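Long-range contacts in spindle pole body component (Chaetomium thermophilum, PDB 6L82), which is the GCP5 spindle pole body component, a TUBGCP-family protein that probably binds gamma-tubulin and microtubule minus ends, here as its N-terminal piece: residues A[53-58]-A[95-100]; A[60-65]-A[102-107]. All coordinates share one frame; numbering follows the deposited sequence.

Contact 1 of 2, residues A[53-58]-A[95-100]; sequences TNQFEV and FTPELL
Between Thr-53 and Gln-55, which both pack on Pro-97, Asn-54 OD1 is approached by two backbone N-H groups and caps the helix that starts at Gln-55. Both bonds are weak: Phe-56 N lies 3.0 Å from Asn-54 OD1 but its hydrogen points poorly at it (123°), while Glu-57 N is better aimed (159°) but longer, at 3.4 Å from the same oxygen. This is a side-chain N-cap; on either side of it in sequence Thr-53 and Gln-55 touch Pro-97 in the first turn of helix 96-106.

No hydrogen bond crosses the interface, which buries 268 Å² and rests on van der Waals packing. In Gln-55, chi1 of -166° puts CG anti to the backbone N, and the extended chain beyond it brings CD to the proline ring. Pro-97 CG sits over the face of the Gln-55 amide, nearly above CD and 3.6 Å from it, nearer NE2 than OE1. Thr-53 crosses Glu-98 at about a right angle, its CG2 being 4.0 Å from Glu-98 CG, and its OG1 lies 4.1 Å from Pro-97 CB. An alanine at Thr-53 would remove both CG2 and OG1 and would probably leave Glu-98 CG without this methyl partner and a gap beside Pro-97. Deeper in, Val-58 divides its branches: CG2 faces the Pro-97 carbonyl at 3.7 Å from O, and CG1 meets Leu-100 CB at 3.8 Å.

Around this pairing of two helix starts, Thr-53 and Glu-98 also pack on apolar side chains of another protein's chain, Val-58 continues onto His-101 and Leu-104 of helix 96-106, and Thr-96 and Leu-100 reach Leu-88 of helix 75-88.

Contact 2 of 2, residues A[60-65]-A[102-107]; sequences DRLNGL and LLLELA
Arg-61 and Glu-105 form the polar part of this interface, a salt bridge in which two guanidinium nitrogens grip one carboxylate oxygen. NH1 of Arg-61 is 2.9 Å from Glu-105 OE1 and meets that oxygen nearly in line with its C-O bond. The second bond, from Arg-61 NH2 to the same Glu-105 OE1, is longer at 3.2 Å and arrives from above the carboxylate plane. OE1 lies at the edge of the guanidinium, within its plane, yet the two flat groups are turned 78° against each other. OE2 of Glu-105 is close to an acidic side chain of another protein's chain, so the charge of Arg-61 would probably offset some of the repulsion there.

The two helical segments run in broadly similar directions, their axes at 46° and 11.2 Å apart at closest approach. Leu-104 packs into the groove between Arg-61, Leu-62 and Leu-65, with Val-58 one turn earlier, a helix-helix packing in this helical N-terminal region of GCP5.

Van der Waals packing makes up the rest. The Arg-61 chain bends at chi3 (73°), which puts NE 4.1 Å from Leu-104 CB. That CB lies over one face of the guanidinium, displaced toward its rim and 3.7 Å from Arg-61 NH2, while Leu-104 CD1 sits 4.0 Å from Arg-61 CB. Apolar contact is left to the other methyl, Leu-104 CD2, which meets Leu-62 CD2 at 3.6 Å, the two side chains crossing at about a right angle, and lies 4.2 Å from Leu-65 CD1. On helix 75-88, Leu-85 touches Leu-62 and Leu-81 touches Leu-65.

Overall arrangement
From the N terminus, helices 5-23 and 31-45 come before either contact. The residues leading into helix 55-71 and its first turn supply the first half of contact 1, and its next turns supply that of contact 2. Helix 75-88 follows, and helix 96-106 returns to close contact 1 at 95-100 and then contact 2 at 102-107, each after 36 intervening residues. The segments therefore alternate along the chain, and the two loops cross instead of nesting. With centres about 10 Å apart, the contacts adjoin: Leu-100 CD1 packs on Leu-62 CD1 at 4.2 Å. Together they tie helix 55-71 to helix 96-106 over successive turns.

Contact 1 of 2, residues A[53-58]-A[95-100]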
ATOM      1  N   THR A  53      13.269  -4.010   3.796  1.00 47.24           N
ATOM      2  CA  THR A  53      13.425  -2.638   3.342  1.00 43.30           C
ATOM      3  C   THR A  53      14.602  -1.980   4.042  1.00 40.80           C
ATOM      4  O   THR A  53      14.817  -2.159   5.245  1.00 44.20           O
ATOM      5  CB  THR A  53      12.169  -1.798   3.573  1.00 41.24           C
ATOM      6  OG1 THR A  53      12.274  -1.106   4.821  1.00 54.01           O
ATOM      7  CG2 THR A  53      10.927  -2.644   3.544  1.00 24.01           C
ATOM      8  N   ASN A  54      15.349  -1.201   3.268  1.00 26.46           N
ATOM      9  CA  ASN A  54      16.547  -0.503   3.719  1.00 35.42           C
ATOM     10  C   ASN A  54      16.141   0.931   4.050  1.00 37.16           C
ATOM     11  O   ASN A  54      15.765   1.697   3.156  1.00 36.73           O
ATOM     12  CB  ASN A  54      17.606  -0.592   2.615  1.00 34.56           C
ATOM     13  CG  ASN A  54      18.813   0.296   2.840  1.00 40.04           C
ATOM     14  OD1 ASN A  54      18.906   1.076   3.797  1.00 37.28           O
ATOM     15  ND2 ASN A  54      19.774   0.162   1.939  1.00 43.26           N
ATOM     16  N   GLN A  55      16.201   1.286   5.340  1.00 42.89           N
ATOM     17  CA  GLN A  55      15.672   2.576   5.784  1.00 42.04           C
ATOM     18  C   GLN A  55      16.489   3.744   5.237  1.00 39.33           C
ATOM     19  O   GLN A  55      15.942   4.831   5.006  1.00 35.49           O
ATOM     20  CB  GLN A  55      15.627   2.636   7.312  1.00 39.57           C
ATOM     21  CG  GLN A  55      14.793   3.786   7.840  1.00 50.73           C
ATOM     22  CD  GLN A  55      14.738   3.837   9.362  1.00 64.55           C
ATOM     23  OE1 GLN A  55      15.427   3.080  10.050  1.00 65.57           O
ATOM     24  NE2 GLN A  55      13.900   4.726   9.892  1.00 67.86           N
ATOM     25  N   PHE A  56      17.790   3.553   5.032  1.00 42.92           N
ATOM     26  CA  PHE A  56      18.569   4.613   4.406  1.00 39.69           C
ATOM     27  C   PHE A  56      18.065   4.890   2.996  1.00 39.45           C
ATOM     28  O   PHE A  56      17.916   6.052   2.600  1.00 38.56           O
ATOM     29  CB  PHE A  56      20.051   4.264   4.384  1.00 44.00           C
ATOM     30  CG  PHE A  56      20.861   5.223   3.561  1.00 65.66           C
ATOM     31  CD1 PHE A  56      21.021   6.543   3.974  1.00 65.75           C
ATOM     32  CD2 PHE A  56      21.431   4.825   2.358  1.00 71.27           C
ATOM     33  CE1 PHE A  56      21.753   7.438   3.213  1.00 64.94           C
ATOM     34  CE2 PHE A  56      22.162   5.717   1.591  1.00 67.83           C
ATOM     35  CZ  PHE A  56      22.322   7.024   2.022  1.00 67.83           C
ATOM     36  N   GLU A  57      17.753   3.831   2.240  1.00 42.56           N
ATOM     37  CA  GLU A  57      17.225   4.008   0.889  1.00 40.56           C
ATOM     38  C   GLU A  57      15.901   4.765   0.905  1.00 40.52           C
ATOM     39  O   GLU A  57      15.693   5.686   0.101  1.00 38.20           O
ATOM     40  CB  GLU A  57      17.060   2.645   0.210  1.00 48.46           C
ATOM     41  CG  GLU A  57      16.558   2.686  -1.238  1.00 62.11           C
ATOM     42  CD  GLU A  57      17.511   3.410  -2.196  1.00 80.79           C
ATOM     43  OE1 GLU A  57      17.115   3.640  -3.360  1.00 88.80           O
ATOM     44  OE2 GLU A  57      18.649   3.747  -1.797  1.00 83.68           O
ATOM     45  N   VAL A  58      14.988   4.378   1.800  1.00 36.46           N
ATOM     46  CA  VAL A  58      13.704   5.066   1.921  1.00 27.33           C
ATOM     47  C   VAL A  58      13.920   6.560   2.125  1.00 29.15           C
ATOM     48  O   VAL A  58      13.266   7.395   1.492  1.00 33.19           O
ATOM     49  CB  VAL A  58      12.879   4.464   3.073  1.00 34.13           C
ATOM     50  CG1 VAL A  58      11.747   5.406   3.456  1.00 27.11           C
ATOM     51  CG2 VAL A  58      12.341   3.063   2.709  1.00 26.42           C
ATOM     52  N   PHE A  95       7.668  -0.478  11.973  1.00 34.33           N
ATOM     53  CA  PHE A  95       6.918  -0.604  10.734  1.00 37.03           C
ATOM     54  C   PHE A  95       6.900   0.679   9.898  1.00 34.27           C
ATOM     55  O   PHE A  95       6.499   0.627   8.731  1.00 32.19           O
ATOM     56  CB  PHE A  95       5.487  -1.070  11.043  1.00 36.84           C
ATOM     57  CG  PHE A  95       5.422  -2.362  11.831  1.00 40.07           C
ATOM     58  CD1 PHE A  95       5.857  -3.558  11.270  1.00 41.24           C
ATOM     59  CD2 PHE A  95       4.919  -2.382  13.128  1.00 41.80           C
ATOM     60  CE1 PHE A  95       5.800  -4.752  11.994  1.00 35.82           C
ATOM     61  CE2 PHE A  95       4.853  -3.574  13.859  1.00 38.57           C
ATOM     62  CZ  PHE A  95       5.296  -4.758  13.290  1.00 32.72           C
ATOM     63  N   THR A  96       7.345   1.816  10.439  1.00 30.34           N
ATOM     64  CA  THR A  96       7.313   3.058   9.662  1.00 35.87           C
ATOM     65  C   THR A  96       8.125   2.990   8.363  1.00 30.95           C
ATOM     66  O   THR A  96       7.572   3.320   7.303  1.00 31.64           O
ATOM     67  CB  THR A  96       7.784   4.249  10.515  1.00 39.94           C
ATOM     68  OG1 THR A  96       7.202   4.188  11.823  1.00 36.99           O
ATOM     69  CG2 THR A  96       7.373   5.566   9.843  1.00 37.81           C
ATOM     70  N   PRO A  97       9.405   2.580   8.362  1.00 35.21           N
ATOM     71  CA  PRO A  97      10.129   2.530   7.072  1.00 32.52           C
ATOM     72  C   PRO A  97       9.447   1.664   6.034  1.00 36.05           C
ATOM     73  O   PRO A  97       9.460   1.999   4.836  1.00 33.11           O
ATOM     74  CB  PRO A  97      11.501   1.949   7.454  1.00 38.15           C
ATOM     75  CG  PRO A  97      11.631   2.157   8.917  1.00 37.25           C
ATOM     76  CD  PRO A  97      10.244   2.109   9.478  1.00 36.58           C
ATOM     77  N   GLU A  98       8.857   0.541   6.461  1.00 29.08           N
ATOM     78  CA  GLU A  98       8.181  -0.340   5.513  1.00 29.38           C
ATOM     79  C   GLU A  98       6.983   0.351   4.893  1.00 28.41           C
ATOM     80  O   GLU A  98       6.725   0.210   3.693  1.00 28.91           O
ATOM     81  CB  GLU A  98       7.728  -1.630   6.201  1.00 31.39           C
ATOM     82  CG  GLU A  98       8.812  -2.433   6.895  1.00 37.88           C
ATOM     83  CD  GLU A  98       8.321  -3.828   7.296  1.00 51.58           C
ATOM     84  OE1 GLU A  98       7.478  -4.409   6.581  1.00 63.59           O
ATOM     85  OE2 GLU A  98       8.766  -4.338   8.338  1.00 60.05           O
ATOM     86  N   LEU A  99       6.226   1.091   5.701  1.00 31.48           N
ATOM     87  CA  LEU A  99       5.037   1.754   5.181  1.00 26.88           C
ATOM     88  C   LEU A  99       5.413   2.838   4.191  1.00 28.66           C
ATOM     89  O   LEU A  99       4.738   3.018   3.167  1.00 32.15           O
ATOM     90  CB  LEU A  99       4.216   2.332   6.331  1.00 33.71           C
ATOM     91  CG  LEU A  99       3.603   1.233   7.205  1.00 33.67           C
ATOM     92  CD1 LEU A  99       3.116   1.763   8.560  1.00 27.61           C
ATOM     93  CD2 LEU A  99       2.469   0.566   6.423  1.00 30.50           C
ATOM     94  N   LEU A 100       6.485   3.580   4.481  1.00 28.67           N
ATOM     95  CA  LEU A 100       6.923   4.591   3.532  1.00 29.77           C
ATOM     96  C   LEU A 100       7.452   3.927   2.274  1.00 30.03           C
ATOM     97  O   LEU A 100       7.213   4.411   1.160  1.00 30.38           O
ATOM     98  CB  LEU A 100       7.977   5.510   4.158  1.00 24.99           C
ATOM     99  CG  LEU A 100       7.674   6.288   5.432  1.00 27.28           C
ATOM    100  CD1 LEU A 100       8.943   6.787   6.152  1.00 24.71           C
ATOM    101  CD2 LEU A 100       6.746   7.453   5.093  1.00 23.44           C
TER

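Contact 2 of 2, residues A[60-65]-A[102-107]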
ATOM      1  N   ASP A  60      16.613   8.347   1.457  1.00 32.72           N
ATOM      2  CA  ASP A  60      17.247   8.915   0.276  1.00 39.57           C
ATOM      3  C   ASP A  60      16.230   9.135  -0.838  1.00 38.56           C
ATOM      4  O   ASP A  60      16.273  10.158  -1.528  1.00 40.41           O
ATOM      5  CB  ASP A  60      18.389   8.009  -0.190  1.00 54.66           C
ATOM      6  CG  ASP A  60      19.225   8.635  -1.296  1.00 61.89           C
ATOM      7  OD1 ASP A  60      20.001   9.569  -1.000  1.00 59.57           O
ATOM      8  OD2 ASP A  60      19.121   8.179  -2.455  1.00 68.64           O
ATOM      9  N   ARG A  61      15.282   8.212  -1.011  1.00 28.75           N
ATOM     10  CA  ARG A  61      14.280   8.429  -2.051  1.00 32.35           C
ATOM     11  C   ARG A  61      13.332   9.560  -1.665  1.00 35.08           C
ATOM     12  O   ARG A  61      12.869  10.314  -2.527  1.00 32.32           O
ATOM     13  CB  ARG A  61      13.498   7.147  -2.326  1.00 26.15           C
ATOM     14  CG  ARG A  61      14.281   6.052  -3.052  1.00 30.24           C
ATOM     15  CD  ARG A  61      13.528   4.687  -3.030  1.00 33.75           C
ATOM     16  NE  ARG A  61      12.359   4.645  -3.916  1.00 41.84           N
ATOM     17  CZ  ARG A  61      11.602   3.565  -4.125  1.00 46.16           C
ATOM     18  NH1 ARG A  61      11.872   2.418  -3.514  1.00 42.37           N
ATOM     19  NH2 ARG A  61      10.563   3.633  -4.947  1.00 41.92           N
ATOM     20  N   LEU A  62      13.025   9.696  -0.375  1.00 35.76           N
ATOM     21  CA  LEU A  62      12.214  10.828   0.049  1.00 38.81           C
ATOM     22  C   LEU A  62      12.983  12.141  -0.103  1.00 38.04           C
ATOM     23  O   LEU A  62      12.394  13.178  -0.438  1.00 38.16           O
ATOM     24  CB  LEU A  62      11.750  10.624   1.488  1.00 38.43           C
ATOM     25  CG  LEU A  62      10.842   9.410   1.716  1.00 39.99           C
ATOM     26  CD1 LEU A  62      10.667   9.168   3.201  1.00 31.04           C
ATOM     27  CD2 LEU A  62       9.494   9.605   1.057  1.00 33.83           C
ATOM     28  N   ASN A  63      14.299  12.117   0.120  1.00 40.39           N
ATOM     29  CA  ASN A  63      15.103  13.319  -0.104  1.00 39.27           C
ATOM     30  C   ASN A  63      15.105  13.709  -1.579  1.00 35.52           C
ATOM     31  O   ASN A  63      14.909  14.879  -1.920  1.00 42.90           O
ATOM     32  CB  ASN A  63      16.528  13.114   0.415  1.00 40.77           C
ATOM     33  CG  ASN A  63      16.588  13.106   1.938  1.00 43.66           C
ATOM     34  OD1 ASN A  63      15.696  13.630   2.598  1.00 45.09           O
ATOM     35  ND2 ASN A  63      17.636  12.515   2.498  1.00 45.05           N
ATOM     36  N   GLY A  64      15.291  12.737  -2.472  1.00 38.43           N
ATOM     37  CA  GLY A  64      15.289  13.038  -3.895  1.00 37.85           C
ATOM     38  C   GLY A  64      13.953  13.546  -4.410  1.00 33.60           C
ATOM     39  O   GLY A  64      13.911  14.349  -5.347  1.00 28.11           O
ATOM     40  N   LEU A  65      12.848  13.083  -3.820  1.00 32.62           N
ATOM     41  CA  LEU A  65      11.531  13.618  -4.160  1.00 35.13           C
ATOM     42  C   LEU A  65      11.427  15.094  -3.789  1.00 33.14           C
ATOM     43  O   LEU A  65      11.020  15.930  -4.607  1.00 36.94           O
ATOM     44  CB  LEU A  65      10.436  12.821  -3.440  1.00 33.02           C
ATOM     45  CG  LEU A  65       9.720  11.722  -4.214  1.00 43.95           C
ATOM     46  CD1 LEU A  65       8.730  11.004  -3.293  1.00 36.14           C
ATOM     47  CD2 LEU A  65       9.022  12.316  -5.429  1.00 46.35           C
ATOM     48  N   LEU A 102       6.325   1.213   0.989  1.00 22.13           N
ATOM     49  CA  LEU A 102       5.108   0.904   0.244  1.00 28.23           C
ATOM     50  C   LEU A 102       4.604   2.127  -0.508  1.00 33.54           C
ATOM     51  O   LEU A 102       4.237   2.028  -1.687  1.00 37.73           O
ATOM     52  CB  LEU A 102       4.025   0.381   1.202  1.00 26.77           C
ATOM     53  CG  LEU A 102       2.629   0.223   0.593  1.00 28.77           C
ATOM     54  CD1 LEU A 102       2.616  -0.906  -0.440  1.00 33.36           C
ATOM     55  CD2 LEU A 102       1.561  -0.013   1.665  1.00 31.15           C
ATOM     56  N   LEU A 103       4.587   3.297   0.152  1.00 28.16           N
ATOM     57  CA  LEU A 103       4.132   4.511  -0.530  1.00 31.40           C
ATOM     58  C   LEU A 103       5.097   4.915  -1.639  1.00 30.17           C
ATOM     59  O   LEU A 103       4.662   5.309  -2.729  1.00 29.73           O
ATOM     60  CB  LEU A 103       3.938   5.670   0.459  1.00 27.71           C
ATOM     61  CG  LEU A 103       3.013   5.391   1.654  1.00 30.02           C
ATOM     62  CD1 LEU A 103       2.878   6.615   2.547  1.00 23.11           C
ATOM     63  CD2 LEU A 103       1.634   4.883   1.191  1.00 29.66           C
ATOM     64  N   LEU A 104       6.407   4.815  -1.389  1.00 27.58           N
ATOM     65  CA  LEU A 104       7.374   5.067  -2.458  1.00 35.71           C
ATOM     66  C   LEU A 104       7.109   4.171  -3.666  1.00 39.80           C
ATOM     67  O   LEU A 104       7.203   4.625  -4.813  1.00 38.21           O
ATOM     68  CB  LEU A 104       8.802   4.873  -1.947  1.00 32.44           C
ATOM     69  CG  LEU A 104       9.256   5.877  -0.897  1.00 33.62           C
ATOM     70  CD1 LEU A 104      10.562   5.470  -0.258  1.00 31.23           C
ATOM     71  CD2 LEU A 104       9.417   7.220  -1.574  1.00 30.20           C
ATOM     72  N   GLU A 105       6.738   2.904  -3.425  1.00 38.10           N
ATOM     73  CA  GLU A 105       6.483   1.987  -4.536  1.00 35.21           C
ATOM     74  C   GLU A 105       5.200   2.327  -5.281  1.00 33.39           C
ATOM     75  O   GLU A 105       5.082   2.006  -6.464  1.00 35.51           O
ATOM     76  CB  GLU A 105       6.421   0.548  -4.035  1.00 29.33           C
ATOM     77  CG  GLU A 105       7.770  -0.015  -3.616  1.00 38.89           C
ATOM     78  CD  GLU A 105       8.785   0.016  -4.740  1.00 51.30           C
ATOM     79  OE1 GLU A 105       9.877   0.578  -4.533  1.00 61.47           O
ATOM     80  OE2 GLU A 105       8.490  -0.527  -5.828  1.00 48.33           O
ATOM     81  N   LEU A 106       4.226   2.961  -4.623  1.00 28.79           N
ATOM     82  CA  LEU A 106       2.992   3.362  -5.292  1.00 22.43           C
ATOM     83  C   LEU A 106       3.003   4.816  -5.755  1.00 26.23           C
ATOM     84  O   LEU A 106       2.024   5.269  -6.359  1.00 31.72           O
ATOM     85  CB  LEU A 106       1.783   3.115  -4.367  1.00 27.34           C
ATOM     86  CG  LEU A 106       1.540   1.641  -3.984  1.00 29.83           C
ATOM     87  CD1 LEU A 106       0.405   1.465  -2.958  1.00 29.12           C
ATOM     88  CD2 LEU A 106       1.252   0.802  -5.214  1.00 30.19           C
ATOM     89  N   ALA A 107       4.087   5.553  -5.515  1.00 25.36           N
ATOM     90  CA  ALA A 107       4.088   6.977  -5.808  1.00 33.06           C
ATOM     91  C   ALA A 107       3.904   7.221  -7.301  1.00 36.20           C
ATOM     92  O   ALA A 107       4.338   6.427  -8.133  1.00 33.49           O
ATOM     93  CB  ALA A 107       5.395   7.613  -5.328  1.00 33.35           C
TER